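Local structure of centrosome-associated zinc finger protein Cp190 (Drosophila melanogaster, 6ER1) at residues G96-E101 / K122-H127; L47-L52 / P88-M93; L37-R42 / D84-I89; N79-D84 / L109-E114. The protein organises chromatin domains and boundaries as a factor recruited by insulator DNA-binding proteins, and homodimerizes through its N-terminal BTB domain, the part present here. All coordinates share one frame; numbering follows the deposited sequence. Where two conformers were deposited one is given.

Contact 1 of 4, residues G96-E101 / K122-H127; sequences GTLEFE and KLLEAH. With PO4 (phosphate ion), chain B.
Leu98 meets Leu123 and Leu124, and of the two rings in these segments each is met at an edge. The Phe100 ring has the carbonyl oxygen of Leu98 at its edge, in the ring plane. The His127 ring, beyond the end of the helix and away from the leucines, has a phosphate ion, probably from the crystallisation liquor, at its edge. There His127 ND1 lies 2.4 Å from phosphate O4, so short for a hydrogen bond that the length is doubtful. The contact itself is apolar. Leu98 CG is anti to the backbone N (chi1 -176°), which sends its methyls toward helix 118-124. Leu98 CD2 meets Leu124 CD2 at 3.6 Å, the two side chains crossing at about a right angle. Leu123 touches nearer the root, with its CD2 4.2 Å from Leu98 CB. Gly96 ends the preceding helix with positive phi (83°), where a CB would jam against the carbonyl O before it. Leu98 also rests on Pro88 and Phe92 of helix 83-95, and Leu124 on Leu109 of helix 105-115. Strand 97-101 pairs antiparallel with a strand of the second subunit, so the sheet crosses the dimer interface, as in many BTB homodimers.

Contact 2 of 4, residues L47-L52 / P88-M93; sequences LKVHRL and PIVNFM
Val49 and Val90 mark the closest backbone approach, with Val49 CA 8.2 Å from Val90 CA where strand 46-49 lies against helix 83-95. That helix is kinked at Pro88, whose N cannot bond to the turn before. Across the two segments, methyl groups do the touching. Val90 is the hub. Its CG1 is anti to the backbone N (chi1 167°) and its CG2 is anti to the carbonyl carbon, which points one branch to Val49 and the other to Leu47. Val90 CG1 takes Val49, whose CG1 lies 3.9 Å away, and the two side chains meet at a slant. Val90 CG2 takes Leu47, whose CD2 approaches to 4.2 Å, tip to tip. No hydrogen bond joins the two segments. Polar bonds run to other parts of the chain: His50, at the N-cap position of helix 51-57, uses ND1 to bond to the hydroxyl of Tyr94. Phe29 of helix 17-31 touches both Val49 and Val90, and Leu54 of helix 51-57 also packs on Val49. Along one edge, strand 46-49 is hydrogen-bonded to strand 37-40, through Leu47 with Leu39 and Val49 with Leu37. The contact thus sits near the centre of the chain, between the BTB sheet and its central helix.

Contact 3 of 4, residues L37-R42 / D84-I89; sequences LTLQFR and DVVVPI
Leu39 and Phe41 meet Val86 where the mixed sheet of the BTB fold lies over helix 83-95. Strand 37-40 supplies Leu39, and Phe41 follows just after it. The apolar contacts come first, for they make up the whole link between the two segments. Phe41 turns the CE1-CZ edge of its ring to Val86. Phe41 CZ lies 3.8 Å from Val86 CG1, which is near the ring plane, and Phe41 CE1 lies 3.9 Å from Val86 CB. This is an edge contact, with no stacking. Leu39 comes to the same methyl: its CD1 is 4.0 Å from Val86 CG1. One valine branch is therefore shared by two partners. It is placed there by chi1 of 171°, with CG1 anti to the backbone N. With an alanine at Phe41 the ring edge is gone, and Val86 would probably be left facing a gap beside Leu47 and Gln82. Phe81 packs on Val86 as well. Polar bonds run around this apolar patch. Backbone bonds tie Gln40 to Leu75 and Met77, and the backbone N of Arg42 bonds to Gln82 OE1. In the first turn of the helix, Asp84 OD2 forms a salt bridge with Lys107, while Asp84 OD1 takes a weak, bent hydrogen bond from Val85 N, 3.0 Å long at 121°.

Contact 4 of 4, residues N79-D84 / L109-E114; sequences NEFQAD and LRTAKE
Glu80 and Phe81 meet Thr111 and Glu114 in a partly buried contact between a loop and a helix. The loop leads into helix 83-95, with Gln82 at the N-cap position, and the partner is helix 105-115. The buried half is apolar. Thr111 CG2 sits at the edge of the Phe81 ring, near its plane, 3.7 Å from Phe81 CE1. The two side chains cross at about a right angle. Phe81 also meets Tyr60 edge-to-face and packs on Leu64. A water bridges the segments by donating to both sides, 2.6 Å from Glu80 O and 3.1 Å from Thr111 OG1. Thr111 OG1 bonds in turn to Lys107 O, one turn back in its own helix. In the BTB fold the contact joins the lead-in of the central helix to the helix that follows strand 97-101. The exposed half is a meeting of like charges. Glu80 is folded back, with chi1 of 73° and a bend at chi2, while Glu114 reaches out extended. Glu80 OE2 lies 2.9 Å from Glu114 OE2 with no hydrogen bond assigned, and the carboxylate planes are 45° apart. This closeness might raise the pKa of one of the two acids. Glu114 OE2 is also hydrogen-bonded to the hydroxyl of Tyr60, whose side chain touches Glu80.

In the fold
From the N terminus, strands 37-40 and 46-49 come first. Contact 3 closes the loop from 37-42 to the first turns of helix 83-95. Contact 2 closes the loop from 47-52 to the next turns, and the two share Pro88 and Ile89 at the overlap. Together they lay two neighbouring strands on one helix. Contact 4 opens at 79-84, before those loops close, so it crosses both. It ties the start of the helix to helix 105-115. Contact 1 opens after contacts 2 and 3 have closed and crosses contact 4. It joins strand 97-101 to the end of helix 118-124. Contacts 1 and 2 both touch the second subunit.

Contact 1 of 4, residues G96-E101 / K122-H127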
loop_
_atom_site.group_PDB
_atom_site.type_symbol
_atom_site.label_atom_id
_atom_site.label_comp_id
_atom_site.label_asym_id
_atom_site.label_seq_id
_atom_site.Cartn_x
_atom_site.Cartn_y
_atom_site.Cartn_z
ATOM N N GLY A 96 -6.505 -0.073 11.230
ATOM C CA GLY A 96 -6.688 0.885 12.293
ATOM C C GLY A 96 -7.386 0.417 13.543
ATOM O O GLY A 96 -7.520 1.195 14.480
ATOM N N THR A 97 -7.819 -0.862 13.568
ATOM C CA THR A 97 -8.472 -1.483 14.690
ATOM C C THR A 97 -7.518 -2.512 15.299
ATOM O O THR A 97 -6.918 -3.324 14.581
ATOM C CB THR A 97 -9.764 -2.170 14.242
ATOM O OG1 THR A 97 -10.696 -1.215 13.757
ATOM C CG2 THR A 97 -10.393 -2.914 15.383
ATOM N N LEU A 98 -7.367 -2.452 16.618
ATOM C CA LEU A 98 -6.643 -3.470 17.370
ATOM C C LEU A 98 -7.678 -4.303 18.138
ATOM O O LEU A 98 -8.418 -3.765 18.954
ATOM C CB LEU A 98 -5.689 -2.842 18.381
ATOM C CG LEU A 98 -4.823 -3.840 19.151
ATOM C CD1 LEU A 98 -3.726 -4.451 18.299
ATOM C CD2 LEU A 98 -4.275 -3.236 20.450
ATOM N N GLU A 99 -7.750 -5.597 17.816
ATOM C CA GLU A 99 -8.603 -6.580 18.512
ATOM C C GLU A 99 -7.702 -7.390 19.422
ATOM O O GLU A 99 -6.693 -7.922 18.951
ATOM C CB GLU A 99 -9.255 -7.501 17.498
ATOM C CG GLU A 99 -10.297 -6.815 16.636
ATOM C CD GLU A 99 -11.136 -7.768 15.792
ATOM O OE1 GLU A 99 -11.102 -8.992 16.004
ATOM O OE2 GLU A 99 -11.855 -7.284 14.908
ATOM N N PHE A 100 -8.053 -7.516 20.699
ATOM C CA PHE A 100 -7.162 -8.118 21.665
ATOM C C PHE A 100 -7.960 -8.547 22.877
ATOM O O PHE A 100 -8.931 -7.920 23.245
ATOM C CB PHE A 100 -6.044 -7.160 22.089
ATOM C CG PHE A 100 -6.497 -5.947 22.861
ATOM C CD1 PHE A 100 -7.200 -4.932 22.247
ATOM C CD2 PHE A 100 -6.272 -5.843 24.208
ATOM C CE1 PHE A 100 -7.629 -3.822 22.961
ATOM C CE2 PHE A 100 -6.699 -4.752 24.928
ATOM C CZ PHE A 100 -7.377 -3.733 24.304
ATOM N N GLU A 101 -7.501 -9.600 23.527
ATOM C CA GLU A 101 -8.010 -9.938 24.865
ATOM C C GLU A 101 -7.301 -9.077 25.889
ATOM O O GLU A 101 -6.090 -8.830 25.731
ATOM C CB GLU A 101 -7.901 -11.432 25.149
ATOM C CG GLU A 101 -8.801 -12.251 24.231
ATOM C CD GLU A 101 -8.900 -13.718 24.608
ATOM O OE1 GLU A 101 -9.156 -14.533 23.700
ATOM O OE2 GLU A 101 -8.747 -14.057 25.803
ATOM N N LYS A 122 0.101 5.287 21.200
ATOM C CA LYS A 122 -0.897 6.295 21.456
ATOM C C LYS A 122 -2.288 5.669 21.619
ATOM O O LYS A 122 -3.060 6.050 22.503
ATOM C CB LYS A 122 -0.856 7.339 20.319
ATOM C CG LYS A 122 0.375 8.202 20.412
ATOM C CD LYS A 122 0.332 9.347 19.415
ATOM C CE LYS A 122 1.608 10.172 19.442
ATOM N NZ LYS A 122 1.725 10.978 18.201
ATOM N N LEU A 123 -2.611 4.707 20.769
ATOM C CA LEU A 123 -3.906 4.037 20.882
ATOM C C LEU A 123 -4.053 3.278 22.232
ATOM O O LEU A 123 -5.082 3.399 22.906
ATOM C CB LEU A 123 -4.087 3.110 19.698
ATOM C CG LEU A 123 -5.390 2.300 19.705
ATOM C CD1 LEU A 123 -6.618 3.198 19.743
ATOM C CD2 LEU A 123 -5.431 1.357 18.534
ATOM N N LEU A 124 -3.013 2.545 22.604
ATOM C CA LEU A 124 -3.089 1.690 23.824
ATOM C C LEU A 124 -3.120 2.544 25.051
ATOM O O LEU A 124 -3.662 2.132 26.081
ATOM C CB LEU A 124 -1.899 0.775 23.835
ATOM C CG LEU A 124 -1.992 -0.412 22.877
ATOM C CD1 LEU A 124 -0.635 -1.077 22.822
ATOM C CD2 LEU A 124 -3.064 -1.408 23.257
ATOM N N GLU A 125 -2.605 3.774 24.946
ATOM C CA GLU A 125 -2.542 4.698 26.068
ATOM C C GLU A 125 -3.658 5.750 26.034
ATOM O O GLU A 125 -3.655 6.641 26.873
ATOM C CB GLU A 125 -1.168 5.385 26.054
ATOM C CG GLU A 125 -0.007 4.432 26.289
ATOM C CD GLU A 125 1.380 5.004 26.037
ATOM O OE1 GLU A 125 1.540 6.176 25.629
ATOM O OE2 GLU A 125 2.342 4.240 26.244
ATOM N N ALA A 126 -4.630 5.624 25.131
ATOM C CA ALA A 126 -5.692 6.633 24.955
ATOM C C ALA A 126 -6.633 6.686 26.136
ATOM O O ALA A 126 -6.922 5.672 26.766
ATOM C CB ALA A 126 -6.499 6.359 23.679
ATOM N N HIS A 127 -7.158 7.879 26.403
ATOM C CA HIS A 127 -8.098 8.041 27.504
ATOM C C HIS A 127 -9.192 9.039 27.188
ATOM O O HIS A 127 -9.090 9.801 26.239
ATOM C CB HIS A 127 -7.336 8.426 28.775
ATOM C CG HIS A 127 -6.506 9.658 28.633
ATOM N ND1 HIS A 127 -7.011 10.919 28.838
ATOM C CD2 HIS A 127 -5.207 9.825 28.296
ATOM C CE1 HIS A 127 -6.059 11.813 28.648
ATOM N NE2 HIS A 127 -4.956 11.172 28.309
HETATM P P PO4 B . -9.189 13.295 29.942
HETATM O O1 PO4 B . -7.896 14.067 29.843
HETATM O O2 PO4 B . -9.934 13.809 28.742
HETATM O O3 PO4 B . -9.903 13.565 31.228
HETATM O O4 PO4 B . -8.964 11.805 29.847
#

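Contact 2 of 4, residues L47-L52 / P88-M93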
loop_
_atom_site.group_PDB
_atom_site.type_symbol
_atom_site.label_atom_id
_atom_site.label_comp_id
_atom_site.label_asym_id
_atom_site.label_seq_id
_atom_site.Cartn_x
_atom_site.Cartn_y
_atom_site.Cartn_z
ATOM N N LEU A 47 2.929 -15.927 8.025
ATOM C CA LEU A 47 2.013 -14.821 7.761
ATOM C C LEU A 47 2.641 -13.976 6.644
ATOM O O LEU A 47 3.754 -13.452 6.805
ATOM C CB LEU A 47 1.830 -13.971 9.010
ATOM C CG LEU A 47 0.905 -12.762 8.930
ATOM C CD1 LEU A 47 -0.494 -13.156 8.493
ATOM C CD2 LEU A 47 0.876 -11.967 10.210
ATOM N N LYS A 48 1.935 -13.846 5.526
ATOM C CA LYS A 48 2.421 -13.064 4.374
ATOM C C LYS A 48 1.852 -11.665 4.392
ATOM O O LYS A 48 0.642 -11.499 4.553
ATOM C CB LYS A 48 2.072 -13.756 3.071
ATOM C CG LYS A 48 2.794 -15.086 2.965
ATOM C CD LYS A 48 2.557 -15.877 1.709
ATOM C CE LYS A 48 3.456 -17.123 1.753
ATOM N NZ LYS A 48 3.355 -17.984 0.546
ATOM N N VAL A 49 2.713 -10.665 4.204
ATOM C CA VAL A 49 2.332 -9.287 4.397
ATOM C C VAL A 49 2.961 -8.444 3.264
ATOM O O VAL A 49 3.756 -8.921 2.451
ATOM C CB VAL A 49 2.796 -8.789 5.795
ATOM C CG1 VAL A 49 2.168 -9.580 6.909
ATOM C CG2 VAL A 49 4.312 -8.829 5.922
ATOM N N HIS A 50 2.631 -7.162 3.292
ATOM C CA HIS A 50 3.210 -6.120 2.411
ATOM C C HIS A 50 4.153 -5.262 3.206
ATOM O O HIS A 50 3.728 -4.593 4.149
ATOM C CB HIS A 50 2.123 -5.253 1.815
ATOM C CG HIS A 50 1.077 -6.000 1.060
ATOM N ND1 HIS A 50 -0.110 -6.402 1.652
ATOM C CD2 HIS A 50 1.036 -6.467 -0.213
ATOM C CE1 HIS A 50 -0.841 -7.054 0.777
ATOM N NE2 HIS A 50 -0.169 -7.119 -0.365
ATOM N N ARG A 51 5.422 -5.245 2.819
ATOM C CA ARG A 51 6.447 -4.460 3.498
ATOM C C ARG A 51 6.027 -3.006 3.695
ATOM O O ARG A 51 6.233 -2.464 4.794
ATOM C CB ARG A 51 7.748 -4.552 2.742
ATOM C CG ARG A 51 8.959 -4.142 3.519
ATOM C CD ARG A 51 10.232 -4.327 2.682
ATOM N NE ARG A 51 10.643 -5.737 2.683
ATOM C CZ ARG A 51 10.517 -6.595 1.678
ATOM N NH1 ARG A 51 9.990 -6.230 0.516
ATOM N NH2 ARG A 51 10.932 -7.857 1.832
ATOM N N LEU A 52 5.439 -2.393 2.654
ATOM C CA LEU A 52 5.090 -0.992 2.737
ATOM C C LEU A 52 4.013 -0.726 3.763
ATOM O O LEU A 52 4.007 0.366 4.368
ATOM C CB LEU A 52 4.737 -0.468 1.368
ATOM C CG LEU A 52 3.394 -0.644 0.706
ATOM C CD1 LEU A 52 2.334 0.219 1.385
ATOM C CD2 LEU A 52 3.434 -0.264 -0.763
ATOM N N PRO A 88 -2.284 -9.642 15.885
ATOM C CA PRO A 88 -3.142 -8.489 16.155
ATOM C C PRO A 88 -2.478 -7.161 15.658
ATOM O O PRO A 88 -3.232 -6.282 15.199
ATOM C CB PRO A 88 -3.354 -8.480 17.674
ATOM C CG PRO A 88 -2.825 -9.729 18.134
ATOM C CD PRO A 88 -2.074 -10.464 17.103
ATOM N N ILE A 89 -1.164 -7.066 15.854
ATOM C CA ILE A 89 -0.469 -5.798 15.413
ATOM C C ILE A 89 -0.560 -5.656 13.903
ATOM O O ILE A 89 -0.862 -4.542 13.414
ATOM C CB ILE A 89 0.926 -5.790 15.965
ATOM C CG1 ILE A 89 0.868 -5.567 17.467
ATOM C CG2 ILE A 89 1.733 -4.648 15.311
ATOM C CD1 ILE A 89 2.168 -5.693 18.189
ATOM N N VAL A 90 -0.293 -6.701 13.149
ATOM C CA VAL A 90 -0.398 -6.608 11.695
ATOM C C VAL A 90 -1.816 -6.297 11.283
ATOM O O VAL A 90 -2.072 -5.473 10.367
ATOM C CB VAL A 90 0.142 -7.879 11.007
ATOM C CG1 VAL A 90 -0.230 -7.943 9.519
ATOM C CG2 VAL A 90 1.641 -7.976 11.144
ATOM N N ASN A 91 -2.817 -6.934 11.901
ATOM C CA ASN A 91 -4.175 -6.597 11.535
ATOM C C ASN A 91 -4.526 -5.109 11.801
ATOM O O ASN A 91 -5.248 -4.454 11.003
ATOM C CB ASN A 91 -5.184 -7.515 12.214
ATOM C CG ASN A 91 -5.196 -8.951 11.662
ATOM O OD1 ASN A 91 -4.876 -9.182 10.513
ATOM N ND2 ASN A 91 -5.658 -9.884 12.460
ATOM N N PHE A 92 -3.985 -4.578 12.885
ATOM C CA PHE A 92 -4.078 -3.143 13.192
ATOM C C PHE A 92 -3.432 -2.316 12.075
ATOM O O PHE A 92 -4.048 -1.319 11.614
ATOM C CB PHE A 92 -3.441 -2.809 14.536
ATOM C CG PHE A 92 -3.279 -1.355 14.794
ATOM C CD1 PHE A 92 -4.325 -0.532 15.087
ATOM C CD2 PHE A 92 -2.043 -0.808 14.598
ATOM C CE1 PHE A 92 -4.139 0.828 15.238
ATOM C CE2 PHE A 92 -1.838 0.553 14.758
ATOM C CZ PHE A 92 -2.884 1.364 15.100
ATOM N N MET A 93 -2.265 -2.738 11.613
ATOM C CA MET A 93 -1.604 -1.925 10.547
ATOM C C MET A 93 -2.442 -1.842 9.295
ATOM O O MET A 93 -2.447 -0.790 8.596
ATOM C CB MET A 93 -0.249 -2.489 10.208
ATOM C CG MET A 93 0.728 -2.397 11.316
ATOM S SD MET A 93 2.144 -3.454 10.936
ATOM C CE MET A 93 3.290 -2.774 11.897
#

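Contact 3 of 4, residues L37-R42 / D84-I89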
loop_
_atom_site.group_PDB
_atom_site.type_symbol
_atom_site.label_atom_id
_atom_site.label_comp_id
_atom_site.label_asym_id
_atom_site.label_seq_id
_atom_site.Cartn_x
_atom_site.Cartn_y
_atom_site.Cartn_z
ATOM N N LEU A 37 6.762 -10.080 1.777
ATOM C CA LEU A 37 7.464 -10.406 3.013
ATOM C C LEU A 37 6.703 -11.539 3.700
ATOM O O LEU A 37 5.486 -11.419 3.937
ATOM C CB LEU A 37 7.549 -9.198 3.915
ATOM C CG LEU A 37 8.181 -9.381 5.290
ATOM C CD1 LEU A 37 9.567 -9.995 5.252
ATOM C CD2 LEU A 37 8.209 -8.056 6.029
ATOM N N THR A 38 7.400 -12.641 4.015
ATOM C CA THR A 38 6.818 -13.783 4.672
ATOM C C THR A 38 7.433 -13.876 6.051
ATOM O O THR A 38 8.665 -13.992 6.176
ATOM C CB THR A 38 7.051 -15.072 3.871
ATOM O OG1 THR A 38 6.460 -14.933 2.567
ATOM C CG2 THR A 38 6.456 -16.300 4.554
ATOM N N LEU A 39 6.576 -13.806 7.077
ATOM C CA LEU A 39 7.001 -13.920 8.471
ATOM C C LEU A 39 6.806 -15.347 8.922
ATOM O O LEU A 39 5.736 -15.923 8.718
ATOM C CB LEU A 39 6.167 -13.018 9.368
ATOM C CG LEU A 39 5.990 -11.585 8.873
ATOM C CD1 LEU A 39 5.095 -10.817 9.796
ATOM C CD2 LEU A 39 7.322 -10.884 8.725
ATOM N N GLN A 40 7.825 -15.937 9.527
ATOM C CA GLN A 40 7.754 -17.315 10.000
ATOM C C GLN A 40 7.889 -17.418 11.511
ATOM O O GLN A 40 8.874 -16.894 12.077
ATOM C CB GLN A 40 8.784 -18.182 9.283
ATOM C CG GLN A 40 8.646 -19.661 9.664
ATOM C CD GLN A 40 9.372 -20.572 8.725
ATOM O OE1 GLN A 40 9.252 -20.448 7.512
ATOM N NE2 GLN A 40 10.130 -21.510 9.282
ATOM N N PHE A 41 6.929 -18.130 12.121
ATOM C CA PHE A 41 6.872 -18.343 13.557
ATOM C C PHE A 41 7.584 -19.630 13.992
ATOM O O PHE A 41 7.950 -20.462 13.152
ATOM C CB PHE A 41 5.420 -18.226 14.024
ATOM C CG PHE A 41 4.799 -16.915 13.674
ATOM C CD1 PHE A 41 5.238 -15.762 14.283
ATOM C CD2 PHE A 41 3.781 -16.835 12.756
ATOM C CE1 PHE A 41 4.668 -14.537 13.970
ATOM C CE2 PHE A 41 3.190 -15.640 12.451
ATOM C CZ PHE A 41 3.635 -14.466 13.050
ATOM N N ARG A 42 7.780 -19.787 15.296
ATOM C CA ARG A 42 8.533 -20.926 15.848
ATOM C C ARG A 42 7.875 -22.258 15.509
ATOM O O ARG A 42 8.575 -23.271 15.308
ATOM C CB ARG A 42 8.713 -20.798 17.370
ATOM C CG ARG A 42 9.684 -19.703 17.798
ATOM C CD ARG A 42 9.979 -19.765 19.305
ATOM N NE ARG A 42 10.864 -20.878 19.637
ATOM C CZ ARG A 42 11.308 -21.143 20.868
ATOM N NH1 ARG A 42 12.095 -22.187 21.072
ATOM N NH2 ARG A 42 10.977 -20.376 21.904
ATOM N N ASP A 84 1.102 -14.419 18.798
ATOM C CA ASP A 84 0.221 -13.779 19.770
ATOM C C ASP A 84 0.191 -12.231 19.766
ATOM O O ASP A 84 -0.815 -11.627 20.052
ATOM C CB ASP A 84 0.458 -14.281 21.226
ATOM C CG ASP A 84 1.850 -14.050 21.750
ATOM O OD1 ASP A 84 2.788 -13.761 20.952
ATOM O OD2 ASP A 84 2.010 -14.121 22.987
ATOM N N VAL A 85 1.346 -11.641 19.478
ATOM C CA VAL A 85 1.435 -10.180 19.329
ATOM C C VAL A 85 1.467 -9.750 17.854
ATOM O O VAL A 85 0.839 -8.715 17.530
ATOM C CB VAL A 85 2.603 -9.550 20.127
ATOM C CG1 VAL A 85 2.422 -9.811 21.619
ATOM C CG2 VAL A 85 3.961 -10.028 19.636
ATOM N N VAL A 86 2.091 -10.556 17.008
ATOM C CA VAL A 86 2.277 -10.149 15.596
ATOM C C VAL A 86 0.972 -10.112 14.871
ATOM O O VAL A 86 0.656 -9.170 14.096
ATOM C CB VAL A 86 3.312 -10.976 14.859
ATOM C CG1 VAL A 86 3.323 -10.692 13.359
ATOM C CG2 VAL A 86 4.689 -10.819 15.503
ATOM N N VAL A 87 0.124 -11.126 15.051
ATOM C CA VAL A 87 -1.129 -11.154 14.297
ATOM C C VAL A 87 -2.071 -9.988 14.610
ATOM O O VAL A 87 -2.476 -9.279 13.650
ATOM C CB VAL A 87 -1.838 -12.541 14.431
ATOM C CG1 VAL A 87 -3.250 -12.471 13.891
ATOM C CG2 VAL A 87 -1.003 -13.577 13.693
ATOM N N PRO A 88 -2.284 -9.642 15.885
ATOM C CA PRO A 88 -3.142 -8.489 16.155
ATOM C C PRO A 88 -2.478 -7.161 15.658
ATOM O O PRO A 88 -3.232 -6.282 15.199
ATOM C CB PRO A 88 -3.354 -8.480 17.674
ATOM C CG PRO A 88 -2.825 -9.729 18.134
ATOM C CD PRO A 88 -2.074 -10.464 17.103
ATOM N N ILE A 89 -1.164 -7.066 15.854
ATOM C CA ILE A 89 -0.469 -5.798 15.413
ATOM C C ILE A 89 -0.560 -5.656 13.903
ATOM O O ILE A 89 -0.862 -4.542 13.414
ATOM C CB ILE A 89 0.926 -5.790 15.965
ATOM C CG1 ILE A 89 0.868 -5.567 17.467
ATOM C CG2 ILE A 89 1.733 -4.648 15.311
ATOM C CD1 ILE A 89 2.168 -5.693 18.189
#

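Contact 4 of 4, residues N79-D84 / L109-E114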
loop_
_atom_site.group_PDB
_atom_site.type_symbol
_atom_site.label_atom_id
_atom_site.label_comp_id
_atom_site.label_asym_id
_atom_site.label_seq_id
_atom_site.Cartn_x
_atom_site.Cartn_y
_atom_site.Cartn_z
ATOM N N ASN A 79 12.129 -14.799 19.147
ATOM C CA ASN A 79 11.354 -15.511 20.177
ATOM C C ASN A 79 10.349 -14.640 20.899
ATOM O O ASN A 79 9.259 -15.116 21.240
ATOM C CB ASN A 79 12.294 -16.140 21.183
ATOM C CG ASN A 79 13.103 -17.257 20.585
ATOM O OD1 ASN A 79 12.716 -17.868 19.591
ATOM N ND2 ASN A 79 14.234 -17.545 21.205
ATOM N N GLU A 80 10.672 -13.354 21.058
ATOM C CA GLU A 80 9.766 -12.435 21.756
ATOM C C GLU A 80 8.694 -11.836 20.867
ATOM O O GLU A 80 7.909 -11.020 21.362
ATOM C CB GLU A 80 10.521 -11.268 22.439
ATOM C CG GLU A 80 11.103 -10.156 21.529
ATOM C CD GLU A 80 12.497 -10.471 21.046
ATOM O OE1 GLU A 80 12.852 -11.685 20.970
ATOM O OE2 GLU A 80 13.210 -9.506 20.723
ATOM N N PHE A 81 8.636 -12.232 19.585
ATOM C CA PHE A 81 7.772 -11.568 18.620
ATOM C C PHE A 81 7.075 -12.628 17.784
ATOM O O PHE A 81 7.367 -12.857 16.615
ATOM C CB PHE A 81 8.643 -10.616 17.764
ATOM C CG PHE A 81 7.889 -9.590 16.973
ATOM C CD1 PHE A 81 7.148 -8.618 17.596
ATOM C CD2 PHE A 81 8.012 -9.543 15.584
ATOM C CE1 PHE A 81 6.523 -7.607 16.875
ATOM C CE2 PHE A 81 7.396 -8.529 14.862
ATOM C CZ PHE A 81 6.629 -7.574 15.501
ATOM N N GLN A 82 6.184 -13.365 18.462
ATOM C CA GLN A 82 5.450 -14.485 17.852
ATOM C C GLN A 82 4.020 -14.118 17.568
ATOM O O GLN A 82 3.596 -12.942 17.697
ATOM C CB GLN A 82 5.582 -15.720 18.772
ATOM C CG GLN A 82 7.024 -16.147 18.872
ATOM C CD GLN A 82 7.532 -16.799 17.582
ATOM O OE1 GLN A 82 6.914 -17.762 17.070
ATOM N NE2 GLN A 82 8.680 -16.352 17.087
ATOM N N ALA A 83 3.235 -15.070 17.081
ATOM C CA ALA A 83 1.916 -14.745 16.499
ATOM C C ALA A 83 0.973 -14.078 17.487
ATOM O O ALA A 83 0.117 -13.311 17.101
ATOM C CB ALA A 83 1.268 -15.976 15.864
ATOM N N ASP A 84 1.102 -14.419 18.798
ATOM C CA ASP A 84 0.221 -13.779 19.770
ATOM C C ASP A 84 0.191 -12.231 19.766
ATOM O O ASP A 84 -0.815 -11.627 20.052
ATOM C CB ASP A 84 0.458 -14.281 21.226
ATOM C CG ASP A 84 1.850 -14.050 21.750
ATOM O OD1 ASP A 84 2.788 -13.761 20.952
ATOM O OD2 ASP A 84 2.010 -14.121 22.987
ATOM N N LEU A 109 1.502 -3.724 24.774
ATOM C CA LEU A 109 2.127 -2.427 25.082
ATOM C C LEU A 109 3.587 -2.600 25.123
ATOM O O LEU A 109 4.329 -1.753 24.484
ATOM C CB LEU A 109 1.547 -1.847 26.332
ATOM C CG LEU A 109 1.986 -0.513 26.778
ATOM C CD1 LEU A 109 1.929 0.517 25.659
ATOM C CD2 LEU A 109 1.236 -0.029 27.979
ATOM N N ARG A 110 4.185 -3.575 25.759
ATOM C CA ARG A 110 5.611 -3.774 25.770
ATOM C C ARG A 110 6.118 -4.037 24.354
ATOM O O ARG A 110 7.246 -3.523 24.017
ATOM C CB ARG A 110 6.060 -4.872 26.759
ATOM C CG ARG A 110 5.842 -4.452 28.207
ATOM C CD ARG A 110 6.291 -5.529 29.205
ATOM N NE ARG A 110 5.527 -6.771 29.165
ATOM C CZ ARG A 110 4.402 -6.942 29.848
ATOM N NH1 ARG A 110 3.898 -6.008 30.613
ATOM N NH2 ARG A 110 3.820 -8.147 29.769
ATOM N N THR A 111 5.423 -4.749 23.521
ATOM C CA THR A 111 5.828 -5.030 22.176
ATOM C C THR A 111 5.792 -3.662 21.384
ATOM O O THR A 111 6.797 -3.412 20.629
ATOM C CB THR A 111 4.969 -6.047 21.478
ATOM O OG1 THR A 111 5.086 -7.298 22.223
ATOM C CG2 THR A 111 5.333 -6.337 20.096
ATOM N N ALA A 112 4.763 -2.894 21.526
ATOM C CA ALA A 112 4.701 -1.584 20.764
ATOM C C ALA A 112 5.822 -0.794 21.270
ATOM O O ALA A 112 6.408 -0.008 20.387
ATOM C CB ALA A 112 3.390 -0.936 21.047
ATOM N N LYS A 113 6.235 -0.763 22.488
ATOM C CA LYS A 113 7.393 -0.002 22.971
ATOM C C LYS A 113 8.660 -0.536 22.411
ATOM O O LYS A 113 9.568 0.290 21.931
ATOM C CB LYS A 113 7.462 0.067 24.521
ATOM C CG LYS A 113 6.386 0.895 25.176
ATOM C CD LYS A 113 6.524 0.812 26.693
ATOM C CE LYS A 113 5.727 1.842 27.497
ATOM N NZ LYS A 113 6.430 2.942 28.184
ATOM N N GLU A 114 8.889 -1.803 22.255
ATOM C CA GLU A 114 10.077 -2.366 21.663
ATOM C C GLU A 114 10.173 -1.967 20.182
ATOM O O GLU A 114 11.326 -1.779 19.704
ATOM C CB GLU A 114 10.012 -3.930 21.813
ATOM C CG GLU A 114 11.093 -4.702 21.065
ATOM C CD GLU A 114 11.268 -6.165 21.387
ATOM O OE1 GLU A 114 10.864 -6.539 22.498
ATOM O OE2 GLU A 114 11.889 -6.921 20.553
HETATM O O HOH W 1 7.805 -8.385 21.313
#